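PDB 6LCJ: alpha-galactosidase from Thermus thermophilus, which probably removes terminal alpha-galactosyl residues from oligosaccharides by hydrolysis, and assembles as a hexamer. Local coordinates for residues 7-11 with 134-138; 52-58 with 385-390; 401-406 with 421-425. One frame throughout, in Å; residues are numbered along the deposited sequence.

Interaction 1: residues 7-11 with 134-138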
loop_
_atom_site.group_PDB
_atom_site.type_symbol
_atom_site.label_atom_id
_atom_site.label_comp_id
_atom_site.label_asym_id
_atom_site.label_seq_id
_atom_site.Cartn_x
_atom_site.Cartn_y
_atom_site.Cartn_z
ATOM N N ASN E 7 -44.599 23.323 12.313
ATOM C CA ASN E 7 -44.455 24.534 11.522
ATOM C C ASN E 7 -43.582 25.513 12.298
ATOM O O ASN E 7 -43.829 25.765 13.482
ATOM C CB ASN E 7 -45.821 25.140 11.210
ATOM C CG ASN E 7 -45.729 26.594 10.838
ATOM O OD1 ASN E 7 -46.315 27.452 11.503
ATOM N ND2 ASN E 7 -44.987 26.890 9.768
ATOM N N LEU E 8 -42.549 26.046 11.647
ATOM C CA LEU E 8 -41.500 26.743 12.383
ATOM C C LEU E 8 -41.279 28.170 11.902
ATOM O O LEU E 8 -41.352 29.101 12.713
ATOM C CB LEU E 8 -40.195 25.945 12.322
ATOM C CG LEU E 8 -39.257 26.220 13.499
ATOM C CD1 LEU E 8 -39.991 26.243 14.842
ATOM C CD2 LEU E 8 -38.135 25.208 13.502
ATOM N N GLY E 9 -40.987 28.384 10.627
ATOM C CA GLY E 9 -40.803 29.753 10.178
ATOM C C GLY E 9 -41.738 30.083 9.041
ATOM O O GLY E 9 -41.329 30.643 8.018
ATOM N N GLY E 10 -43.011 29.736 9.215
ATOM C CA GLY E 10 -43.885 29.663 8.072
ATOM C C GLY E 10 -43.628 28.467 7.195
ATOM O O GLY E 10 -44.130 28.420 6.070
ATOM N N ALA E 11 -42.848 27.499 7.676
ATOM C CA ALA E 11 -42.507 26.303 6.922
ATOM C C ALA E 11 -42.809 25.068 7.757
ATOM O O ALA E 11 -42.867 25.119 8.987
ATOM C CB ALA E 11 -41.028 26.300 6.503
ATOM N N PHE E 134 -32.087 24.046 21.066
ATOM C CA PHE E 134 -32.894 25.118 20.519
ATOM C C PHE E 134 -32.974 24.895 19.023
ATOM O O PHE E 134 -31.949 24.631 18.384
ATOM C CB PHE E 134 -32.297 26.491 20.826
ATOM C CG PHE E 134 -33.127 27.623 20.308
ATOM C CD1 PHE E 134 -34.444 27.766 20.716
ATOM C CD2 PHE E 134 -32.608 28.526 19.403
ATOM C CE1 PHE E 134 -35.229 28.796 20.241
ATOM C CE2 PHE E 134 -33.385 29.557 18.910
ATOM C CZ PHE E 134 -34.707 29.695 19.339
ATOM N N LEU E 135 -34.184 24.961 18.473
ATOM C CA LEU E 135 -34.374 24.826 17.036
ATOM C C LEU E 135 -35.232 25.980 16.555
ATOM O O LEU E 135 -36.272 26.273 17.147
ATOM C CB LEU E 135 -35.020 23.489 16.668
ATOM C CG LEU E 135 -35.609 23.386 15.259
ATOM C CD1 LEU E 135 -34.509 23.231 14.235
ATOM C CD2 LEU E 135 -36.616 22.257 15.165
ATOM N N ALA E 136 -34.793 26.631 15.488
ATOM C CA ALA E 136 -35.450 27.831 15.017
ATOM C C ALA E 136 -35.251 27.948 13.512
ATOM O O ALA E 136 -34.295 27.407 12.949
ATOM C CB ALA E 136 -34.908 29.067 15.740
ATOM N N TYR E 137 -36.182 28.646 12.866
ATOM C CA TYR E 137 -36.112 28.914 11.438
ATOM C C TYR E 137 -36.587 30.338 11.213
ATOM O O TYR E 137 -37.637 30.730 11.728
ATOM C CB TYR E 137 -36.975 27.934 10.640
ATOM C CG TYR E 137 -36.897 28.149 9.154
ATOM C CD1 TYR E 137 -35.677 28.366 8.529
ATOM C CD2 TYR E 137 -38.044 28.132 8.370
ATOM C CE1 TYR E 137 -35.595 28.562 7.165
ATOM C CE2 TYR E 137 -37.975 28.321 6.993
ATOM C CZ TYR E 137 -36.749 28.539 6.398
ATOM O OH TYR E 137 -36.677 28.726 5.034
ATOM N N GLY E 138 -35.813 31.113 10.472
ATOM C CA GLY E 138 -36.111 32.509 10.311
ATOM C C GLY E 138 -34.921 33.260 9.777
ATOM O O GLY E 138 -33.925 32.660 9.353
#

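Interaction 2: residues 52-58 with 385-390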
loop_
_atom_site.group_PDB
_atom_site.type_symbol
_atom_site.label_atom_id
_atom_site.label_comp_id
_atom_site.label_asym_id
_atom_site.label_seq_id
_atom_site.Cartn_x
_atom_site.Cartn_y
_atom_site.Cartn_z
ATOM N N SER E 52 -11.753 29.404 20.674
ATOM C CA SER E 52 -11.500 30.776 20.219
ATOM C C SER E 52 -10.865 30.827 18.835
ATOM O O SER E 52 -11.370 31.507 17.938
ATOM C CB SER E 52 -10.598 31.484 21.226
ATOM O OG SER E 52 -11.302 31.738 22.430
ATOM N N TRP E 53 -9.754 30.108 18.646
ATOM C CA TRP E 53 -9.003 30.162 17.397
ATOM C C TRP E 53 -9.678 29.375 16.278
ATOM O O TRP E 53 -9.341 29.577 15.104
ATOM C CB TRP E 53 -7.567 29.651 17.627
ATOM C CG TRP E 53 -6.894 30.338 18.793
ATOM C CD1 TRP E 53 -7.042 31.648 19.166
ATOM C CD2 TRP E 53 -6.004 29.752 19.751
ATOM N NE1 TRP E 53 -6.298 31.911 20.284
ATOM C CE2 TRP E 53 -5.651 30.766 20.668
ATOM C CE3 TRP E 53 -5.465 28.471 19.924
ATOM C CZ2 TRP E 53 -4.779 30.536 21.748
ATOM C CZ3 TRP E 53 -4.593 28.246 21.013
ATOM C CH2 TRP E 53 -4.261 29.274 21.895
ATOM N N SER E 54 -10.628 28.505 16.608
ATOM C CA SER E 54 -11.229 27.624 15.611
ATOM C C SER E 54 -12.026 28.409 14.570
ATOM O O SER E 54 -12.519 29.510 14.824
ATOM C CB SER E 54 -12.135 26.596 16.288
ATOM O OG SER E 54 -11.367 25.702 17.066
ATOM N N LEU E 55 -12.145 27.822 13.383
ATOM C CA LEU E 55 -12.903 28.451 12.314
ATOM C C LEU E 55 -14.397 28.432 12.616
ATOM O O LEU E 55 -14.970 27.380 12.933
ATOM C CB LEU E 55 -12.643 27.743 10.989
ATOM C CG LEU E 55 -13.522 28.313 9.867
ATOM C CD1 LEU E 55 -12.863 29.503 9.200
ATOM C CD2 LEU E 55 -13.909 27.246 8.844
ATOM N N ALA E 56 -15.028 29.599 12.513
ATOM C CA ALA E 56 -16.475 29.720 12.453
ATOM C C ALA E 56 -16.825 30.428 11.151
ATOM O O ALA E 56 -16.391 31.568 10.931
ATOM C CB ALA E 56 -17.019 30.493 13.655
ATOM N N ALA E 57 -17.597 29.760 10.293
ATOM C CA ALA E 57 -17.919 30.328 8.988
ATOM C C ALA E 57 -18.991 29.481 8.319
ATOM O O ALA E 57 -19.240 28.342 8.721
ATOM C CB ALA E 57 -16.683 30.409 8.084
ATOM N N TRP E 58 -19.610 30.055 7.282
ATOM C CA TRP E 58 -20.524 29.323 6.410
ATOM C C TRP E 58 -19.723 28.588 5.345
ATOM O O TRP E 58 -18.884 29.187 4.666
ATOM C CB TRP E 58 -21.524 30.275 5.744
ATOM C CG TRP E 58 -22.573 30.811 6.685
ATOM C CD1 TRP E 58 -22.527 31.982 7.401
ATOM C CD2 TRP E 58 -23.811 30.178 7.037
ATOM N NE1 TRP E 58 -23.667 32.117 8.164
ATOM C CE2 TRP E 58 -24.470 31.028 7.960
ATOM C CE3 TRP E 58 -24.429 28.980 6.658
ATOM C CZ2 TRP E 58 -25.714 30.721 8.500
ATOM C CZ3 TRP E 58 -25.663 28.673 7.202
ATOM C CH2 TRP E 58 -26.295 29.543 8.113
ATOM N N ARG E 385 -12.491 36.701 10.169
ATOM C CA ARG E 385 -13.467 35.749 9.634
ATOM C C ARG E 385 -14.242 35.042 10.742
ATOM O O ARG E 385 -15.463 34.882 10.647
ATOM C CB ARG E 385 -12.792 34.717 8.732
ATOM C CG ARG E 385 -13.787 33.681 8.186
ATOM C CD ARG E 385 -13.250 32.942 6.956
ATOM N NE ARG E 385 -12.057 32.223 7.350
ATOM C CZ ARG E 385 -10.827 32.526 6.952
ATOM N NH1 ARG E 385 -10.622 33.520 6.089
ATOM N NH2 ARG E 385 -9.800 31.831 7.427
ATOM N N SER E 386 -13.553 34.600 11.801
ATOM C CA SER E 386 -14.229 33.856 12.860
ATOM C C SER E 386 -14.996 34.781 13.796
ATOM O O SER E 386 -16.105 34.448 14.230
ATOM C CB SER E 386 -13.220 33.012 13.642
ATOM O OG SER E 386 -12.840 31.869 12.889
ATOM N N THR E 387 -14.409 35.934 14.127
ATOM C CA THR E 387 -15.083 36.917 14.969
ATOM C C THR E 387 -16.409 37.355 14.357
ATOM O O THR E 387 -17.441 37.392 15.039
ATOM C CB THR E 387 -14.169 38.121 15.167
ATOM O OG1 THR E 387 -13.006 37.715 15.885
ATOM C CG2 THR E 387 -14.891 39.245 15.917
ATOM N N LEU E 388 -16.404 37.681 13.064
ATOM C CA LEU E 388 -17.630 38.120 12.412
ATOM C C LEU E 388 -18.772 37.122 12.576
ATOM O O LEU E 388 -19.944 37.520 12.566
ATOM C CB LEU E 388 -17.371 38.375 10.927
ATOM C CG LEU E 388 -16.755 39.732 10.603
ATOM C CD1 LEU E 388 -16.108 39.734 9.227
ATOM C CD2 LEU E 388 -17.813 40.818 10.729
ATOM N N HIS E 389 -18.472 35.833 12.736
ATOM C CA HIS E 389 -19.525 34.830 12.854
ATOM C C HIS E 389 -19.816 34.456 14.295
ATOM O O HIS E 389 -20.558 33.500 14.541
ATOM C CB HIS E 389 -19.175 33.575 12.062
ATOM C CG HIS E 389 -19.047 33.812 10.594
ATOM N ND1 HIS E 389 -17.902 34.322 10.020
ATOM C CD2 HIS E 389 -19.927 33.629 9.585
ATOM C CE1 HIS E 389 -18.076 34.430 8.716
ATOM N NE2 HIS E 389 -19.296 34.014 8.427
ATOM N N ARG E 390 -19.248 35.181 15.253
ATOM C CA ARG E 390 -19.517 34.924 16.656
ATOM C C ARG E 390 -20.021 36.161 17.389
ATOM O O ARG E 390 -20.050 36.163 18.628
ATOM C CB ARG E 390 -18.261 34.356 17.326
ATOM C CG ARG E 390 -18.012 32.904 16.961
ATOM C CD ARG E 390 -16.690 32.403 17.503
ATOM N NE ARG E 390 -16.609 30.945 17.481
ATOM C CZ ARG E 390 -15.467 30.274 17.380
ATOM N NH1 ARG E 390 -14.322 30.943 17.297
ATOM N NH2 ARG E 390 -15.462 28.944 17.371
#

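Interaction 3: residues 401-406 with 421-425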
loop_
_atom_site.group_PDB
_atom_site.type_symbol
_atom_site.label_atom_id
_atom_site.label_comp_id
_atom_site.label_asym_id
_atom_site.label_seq_id
_atom_site.Cartn_x
_atom_site.Cartn_y
_atom_site.Cartn_z
ATOM N N PRO E 401 -12.469 40.920 19.986
ATOM C CA PRO E 401 -12.056 40.633 18.605
ATOM C C PRO E 401 -10.549 40.602 18.430
ATOM O O PRO E 401 -10.081 40.418 17.298
ATOM C CB PRO E 401 -12.677 41.803 17.811
ATOM C CG PRO E 401 -12.566 42.961 18.771
ATOM C CD PRO E 401 -12.607 42.372 20.212
ATOM N N ASP E 402 -9.816 40.760 19.539
ATOM C CA ASP E 402 -8.364 40.912 19.644
ATOM C C ASP E 402 -7.964 42.357 19.349
ATOM O O ASP E 402 -8.825 43.201 19.086
ATOM C CB ASP E 402 -7.612 39.911 18.764
ATOM C CG ASP E 402 -6.337 39.448 19.414
ATOM O OD1 ASP E 402 -5.971 40.062 20.434
ATOM O OD2 ASP E 402 -5.688 38.502 18.910
ATOM N N VAL E 403 -6.671 42.670 19.443
ATOM C CA VAL E 403 -6.249 44.071 19.520
ATOM C C VAL E 403 -6.444 44.817 18.203
ATOM O O VAL E 403 -6.652 44.215 17.140
ATOM C CB VAL E 403 -4.782 44.183 19.990
ATOM C CG1 VAL E 403 -4.576 43.370 21.244
ATOM C CG2 VAL E 403 -3.835 43.743 18.882
ATOM N N VAL E 404 -6.382 46.141 18.285
ATOM C CA VAL E 404 -6.471 47.039 17.140
ATOM C C VAL E 404 -5.089 47.625 16.915
ATOM O O VAL E 404 -4.439 48.070 17.867
ATOM C CB VAL E 404 -7.499 48.160 17.382
ATOM C CG1 VAL E 404 -7.728 48.964 16.112
ATOM C CG2 VAL E 404 -8.792 47.585 17.903
ATOM N N TYR E 405 -4.640 47.625 15.671
ATOM C CA TYR E 405 -3.401 48.302 15.333
ATOM C C TYR E 405 -3.705 49.730 14.911
ATOM O O TYR E 405 -4.699 49.990 14.223
ATOM C CB TYR E 405 -2.651 47.577 14.211
ATOM C CG TYR E 405 -2.147 46.203 14.587
ATOM C CD1 TYR E 405 -0.900 46.027 15.172
ATOM C CD2 TYR E 405 -2.927 45.075 14.348
ATOM C CE1 TYR E 405 -0.447 44.753 15.517
ATOM C CE2 TYR E 405 -2.484 43.801 14.678
ATOM C CZ TYR E 405 -1.254 43.644 15.263
ATOM O OH TYR E 405 -0.825 42.376 15.571
ATOM N N PHE E 406 -2.854 50.651 15.349
ATOM C CA PHE E 406 -2.783 52.001 14.809
ATOM C C PHE E 406 -1.424 52.329 14.224
ATOM O O PHE E 406 -1.335 53.140 13.309
ATOM C CB PHE E 406 -3.123 53.034 15.889
ATOM C CG PHE E 406 -4.518 52.911 16.405
ATOM C CD1 PHE E 406 -4.800 52.056 17.464
ATOM C CD2 PHE E 406 -5.551 53.621 15.813
ATOM C CE1 PHE E 406 -6.079 51.923 17.931
ATOM C CE2 PHE E 406 -6.835 53.503 16.275
ATOM C CZ PHE E 406 -7.111 52.657 17.339
ATOM N N GLN E 421 -10.552 45.999 11.501
ATOM C CA GLN E 421 -10.384 45.574 12.880
ATOM C C GLN E 421 -10.893 46.638 13.846
ATOM O O GLN E 421 -11.609 46.325 14.802
ATOM C CB GLN E 421 -8.906 45.233 13.123
ATOM C CG GLN E 421 -8.529 44.705 14.519
ATOM C CD GLN E 421 -9.227 43.410 14.886
ATOM O OE1 GLN E 421 -9.945 42.821 14.075
ATOM N NE2 GLN E 421 -9.000 42.943 16.122
ATOM N N GLU E 422 -10.561 47.900 13.602
ATOM C CA GLU E 422 -11.027 48.962 14.490
ATOM C C GLU E 422 -12.552 48.995 14.582
ATOM O O GLU E 422 -13.111 49.210 15.665
ATOM C CB GLU E 422 -10.490 50.304 14.011
ATOM C CG GLU E 422 -10.646 51.407 15.019
ATOM C CD GLU E 422 -10.519 52.765 14.385
ATOM O OE1 GLU E 422 -9.371 53.225 14.229
ATOM O OE2 GLU E 422 -11.557 53.376 14.037
ATOM N N ALA E 423 -13.241 48.775 13.457
ATOM C CA ALA E 423 -14.702 48.825 13.454
ATOM C C ALA E 423 -15.308 47.730 14.330
ATOM O O ALA E 423 -16.319 47.959 15.006
ATOM C CB ALA E 423 -15.224 48.716 12.023
ATOM N N LEU E 424 -14.710 46.535 14.331
ATOM C CA LEU E 424 -15.221 45.463 15.184
ATOM C C LEU E 424 -15.000 45.750 16.667
ATOM O O LEU E 424 -15.811 45.325 17.496
ATOM C CB LEU E 424 -14.586 44.124 14.804
ATOM C CG LEU E 424 -15.098 43.474 13.514
ATOM C CD1 LEU E 424 -14.748 42.006 13.508
ATOM C CD2 LEU E 424 -16.587 43.670 13.335
ATOM N N ALA E 425 -13.925 46.460 17.029
ATOM C CA ALA E 425 -13.782 46.915 18.412
ATOM C C ALA E 425 -14.888 47.897 18.792
ATOM O O ALA E 425 -15.443 47.825 19.894
ATOM C CB ALA E 425 -12.411 47.557 18.627
HETATM O O HOH W 1 -11.378 40.302 14.475
HETATM O O HOH W 2 -7.306 51.597 13.167
#

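Interaction 1: residues 7-11 with 134-138
Start at Asn7, the last residue of strand 2-7. Its side chain stays on its own side of the contact and closes the turn: ND2 donates to Ala11 O at 2.9 Å, and that same Ala11 O accepts from Leu8 N at 2.8 Å, so the tight connection to strand 12-17 is held internally at its base. Leu8 then reaches across to the strand. With chi1 t and chi2 p, its CD2 sits 3.6 Å from CG of Leu135 and its CG 4.0 Å from CB of Tyr137, bridging the two side chains past the backbone of Ala136. The backbones come nearest at Gly9, whose CA is 4.9 Å from CA of Tyr137, and Gly9 CA rests 3.7 Å from Tyr137 O. A side chain here would collide with the tyrosine ring. Gly10 turns the chain with positive phi, and Ala11 brings its CB to 3.7 Å from Tyr137 CE2. Across the two segments the contact is apolar packing; the nearby polar link is from Gly9 O to Arg102 on the neighbouring strand 102-108, and the ring of Tyr137 also meets that of Phe40. The hairpin at the edge of one antiparallel sheet packs on an inner strand of the other, inter-sheet packing in the N-terminal beta-sandwich, a domain that precedes the catalytic barrel in GH36 enzymes.

Interaction 2: residues 52-58 with 385-390
Here the N-terminal beta domain meets the TIM barrel: edge strand 56-59 and the loop before it lie across the C-terminal end of helix 380-388. Arg385 extends past Leu55: CD1 of Leu55 lies 3.4 Å from NE of Arg385, at the guanidinium edge, while NH2 of Arg385 bonds to Asn382. The next residue, Ser386, comes closest to the strand, its CA 4.7 Å from that of Ala56, and its OG lies 3.1 Å from Ser54 O and 3.2 Å from Ala56 N. His389, where the helix has given way to loop, is held by ND1 donating 2.6 Å to Arg385 O and by NE2 bonding to Tyr464. Thus fixed, its ring offers a face to Ala57 and meets Trp58 rim to rim, planes at 60°. Arg390 runs back under the strand, bonded to His48 through NE and to Val355 O through NH1. Its guanidinium lies flat beneath Ala56, with CB of Ala56 3.9 Å from NE of Arg390.

Interaction 3: residues 401-406 with 421-425
Gln421 does most of the work. Its chi1 is t but chi2 swings to p, folding the amide back over the loop so that NE2 donates to both Pro401 O (3.0 Å) and Val403 O (2.9 Å). The other end of the amide is used as well: a water donates to Gln421 OE1 and to Pro401 O. The loop is curled around this one side chain, helped by Asp402, which adopts positive phi and whose OD1 accepts from Val403 N at 2.9 Å. Val404, chi1 t, splays its methyls along the helix, CG1 3.7 Å from Glu422 CB and CG2 3.7 Å from Ala425 CB. Glu422 is extended, t then t, which carries OE1 to 3.3 Å from Phe406 CE2 and to a second water shared with Tyr405 O. Pro401 packs its CB 4.3 Å from Leu424 CB. Strand 398-400, this loop, helix 415-428 and the parallel strand 431-433 make a right-handed beta-alpha-beta unit, the repeat of the TIM barrel, the fold of the Melibiase family.

In the fold
From the N terminus, the turn 7-11 leaves strand 2-7, and interaction 1 brings it against strand 132-137, a loop of 122 residues that is rich in strand. Before that loop closes, the chain passes 52-58, which finds its partner only at 385-390, so interactions 1 and 2 cross. Interaction 1 stays within the N-terminal beta domain; interaction 2 spans 326 residues and ties that domain's edge strand to the barrel. Both reach the sheet that holds strands 132-137 and 56-59. Interaction 3 follows in series, a local closure of 14 residues within the barrel, and touches interaction 2 where Thr387 and Leu388 pack on Leu424 and Thr387 also meets Pro401.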